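Local atomic coordinates of Yop proteins translocation protein Q (Yersinia pseudotuberculosis, PDB entry 3UEP), a protein that is a component of the Yop type III secretion machinery, here its own FliN-like C-terminal fragment, also made from an internal translation start. Residues A[55-60]-A[65-70]. Sequence-based numbering, arbitrary orientation. Where two conformers were deposited one is given.
Sequences EVRLLA and LGHGRL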
loop_
_atom_site.group_PDB
_atom_site.type_symbol
_atom_site.label_atom_id
_atom_site.label_comp_id
_atom_site.label_asym_id
_atom_site.label_seq_id
_atom_site.Cartn_x
_atom_site.Cartn_y
_atom_site.Cartn_z
ATOM N N GLU A 55 10.240 -3.837 2.229
ATOM C CA GLU A 55 9.045 -4.098 3.026
ATOM C C GLU A 55 7.739 -3.910 2.252
ATOM O O GLU A 55 7.512 -2.884 1.619
ATOM C CB GLU A 55 9.039 -3.215 4.288
ATOM C CG GLU A 55 8.049 -3.665 5.381
ATOM C CD GLU A 55 8.092 -2.787 6.633
ATOM O OE1 GLU A 55 9.050 -2.920 7.426
ATOM O OE2 GLU A 55 7.163 -1.969 6.827
ATOM N N VAL A 56 6.877 -4.919 2.317
ATOM C CA VAL A 56 5.506 -4.791 1.840
ATOM C C VAL A 56 4.618 -4.942 3.072
ATOM O O VAL A 56 4.820 -5.846 3.887
ATOM C CB VAL A 56 5.153 -5.872 0.803
ATOM C CG1 VAL A 56 3.677 -5.801 0.418
ATOM C CG2 VAL A 56 6.032 -5.718 -0.428
ATOM N N ARG A 57 3.661 -4.042 3.246
ATOM C CA ARG A 57 2.694 -4.199 4.322
ATOM C C ARG A 57 1.398 -4.729 3.727
ATOM O O ARG A 57 0.924 -4.227 2.712
ATOM C CB ARG A 57 2.462 -2.870 5.053
ATOM C CG ARG A 57 3.673 -2.397 5.860
ATOM C CD ARG A 57 3.575 -0.926 6.246
ATOM N NE ARG A 57 3.298 -0.060 5.102
ATOM C CZ ARG A 57 4.213 0.367 4.236
ATOM N NH1 ARG A 57 5.486 0.009 4.361
ATOM N NH2 ARG A 57 3.846 1.148 3.234
ATOM N N LEU A 58 0.844 -5.769 4.346
ATOM C CA LEU A 58 -0.457 -6.262 3.938
ATOM C C LEU A 58 -1.525 -5.622 4.799
ATOM O O LEU A 58 -1.476 -5.702 6.022
ATOM C CB LEU A 58 -0.561 -7.777 4.092
ATOM C CG LEU A 58 0.059 -8.674 3.025
ATOM C CD1 LEU A 58 1.590 -8.587 3.068
ATOM C CD2 LEU A 58 -0.422 -10.099 3.261
ATOM N N LEU A 59 -2.499 -4.994 4.159
ATOM C CA LEU A 59 -3.613 -4.432 4.881
ATOM C C LEU A 59 -4.862 -5.246 4.531
ATOM O O LEU A 59 -5.042 -5.652 3.386
ATOM C CB LEU A 59 -3.791 -2.954 4.526
ATOM C CG LEU A 59 -2.568 -2.042 4.712
ATOM C CD1 LEU A 59 -2.820 -0.707 4.049
ATOM C CD2 LEU A 59 -2.239 -1.843 6.173
ATOM N N ALA A 60 -5.686 -5.535 5.537
ATOM C CA ALA A 60 -6.975 -6.188 5.320
ATOM C C ALA A 60 -8.015 -5.156 5.699
ATOM O O ALA A 60 -8.059 -4.707 6.841
ATOM C CB ALA A 60 -7.112 -7.439 6.176
ATOM N N LEU A 65 -2.155 -6.289 8.491
ATOM C CA LEU A 65 -2.360 -7.724 8.625
ATOM C C LEU A 65 -1.024 -8.467 8.659
ATOM O O LEU A 65 -0.924 -9.564 9.189
ATOM C CB LEU A 65 -3.213 -8.217 7.453
ATOM C CG LEU A 65 -3.496 -9.698 7.253
ATOM C CD1 LEU A 65 -4.626 -10.107 8.157
ATOM C CD2 LEU A 65 -3.879 -9.937 5.813
ATOM N N GLY A 66 0.009 -7.873 8.079
ATOM C CA GLY A 66 1.305 -8.521 8.053
ATOM C C GLY A 66 2.309 -7.848 7.149
ATOM O O GLY A 66 2.020 -6.809 6.541
ATOM N N HIS A 67 3.489 -8.452 7.058
ATOM C CA HIS A 67 4.622 -7.863 6.345
ATOM C C HIS A 67 5.221 -8.908 5.412
ATOM O O HIS A 67 5.181 -10.104 5.688
ATOM C CB HIS A 67 5.695 -7.373 7.321
ATOM C CG HIS A 67 5.184 -6.443 8.382
ATOM N ND1 HIS A 67 5.290 -5.068 8.285
ATOM C CD2 HIS A 67 4.591 -6.690 9.575
ATOM C CE1 HIS A 67 4.778 -4.509 9.370
ATOM N NE2 HIS A 67 4.349 -5.473 10.167
ATOM N N GLY A 68 5.769 -8.442 4.300
ATOM C CA GLY A 68 6.285 -9.318 3.276
ATOM C C GLY A 68 7.379 -8.631 2.479
ATOM O O GLY A 68 7.832 -7.545 2.827
ATOM N N ARG A 69 7.777 -9.262 1.386
ATOM C CA ARG A 69 8.857 -8.769 0.555
ATOM C C ARG A 69 8.433 -8.822 -0.907
ATOM O O ARG A 69 7.847 -9.812 -1.343
ATOM C CB ARG A 69 10.080 -9.654 0.773
ATOM C CG ARG A 69 11.304 -9.274 -0.023
ATOM C CD ARG A 69 12.501 -10.060 0.482
ATOM N NE ARG A 69 12.450 -11.459 0.072
ATOM C CZ ARG A 69 13.187 -11.962 -0.912
ATOM N NH1 ARG A 69 14.031 -11.172 -1.573
ATOM N NH2 ARG A 69 13.085 -13.249 -1.231
ATOM N N LEU A 70 8.716 -7.764 -1.666
ATOM C CA LEU A 70 8.429 -7.799 -3.096
ATOM C C LEU A 70 9.373 -8.787 -3.750
ATOM O O LEU A 70 10.573 -8.747 -3.500
ATOM C CB LEU A 70 8.678 -6.450 -3.747
ATOM C CG LEU A 70 7.684 -5.308 -3.714
ATOM C CD1 LEU A 70 8.190 -4.273 -4.708
ATOM C CD2 LEU A 70 6.276 -5.766 -4.072
#
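H67 and R57 are a non-hydrogen-bonded pair on one face of the hairpin, and their side chains cross obliquely, H67 ND1 4.0 Å from R57 CG. In the conformers described, R57 NH1 forms a long salt bridge with E55 OE2 (3.6 Å), and the E55 side chain lies alongside H67, pointing the same way, and brings OE2 to the ring edge, carboxylate and ring planes 78° apart. At 3.9 Å this OE2 is too far to bond H67 ND1, which is buried without a partner.

On the other face, V56 and L58 lie opposite G68 and G66. L58 CD1 therefore reaches over bare backbone, 3.9 Å from G66 O. V56 has CG2 anti to its carbonyl carbon, a rotation that turns this methyl to L70 (CG2 to L70 CD2, 3.7 Å); the two side chains cross at about a right angle. V56 and G68 exchange two N-H...O hydrogen bonds, and L58 N donates to G66 O. A classic beta bulge then sets L65 and G66 both against L58: its O takes a short bond from L65 N (2.6 Å) and a weak one from G66 N.

In this FliN-like C-terminal region, hairpin 55-60/63-73 is the centre of a four-stranded antiparallel sheet, flanked by 20-27 and 76-84. V56 and L58 also pack on V27 and F25 and on V79 and I81, while L70 touches L77 of both its own chain and the second subunit.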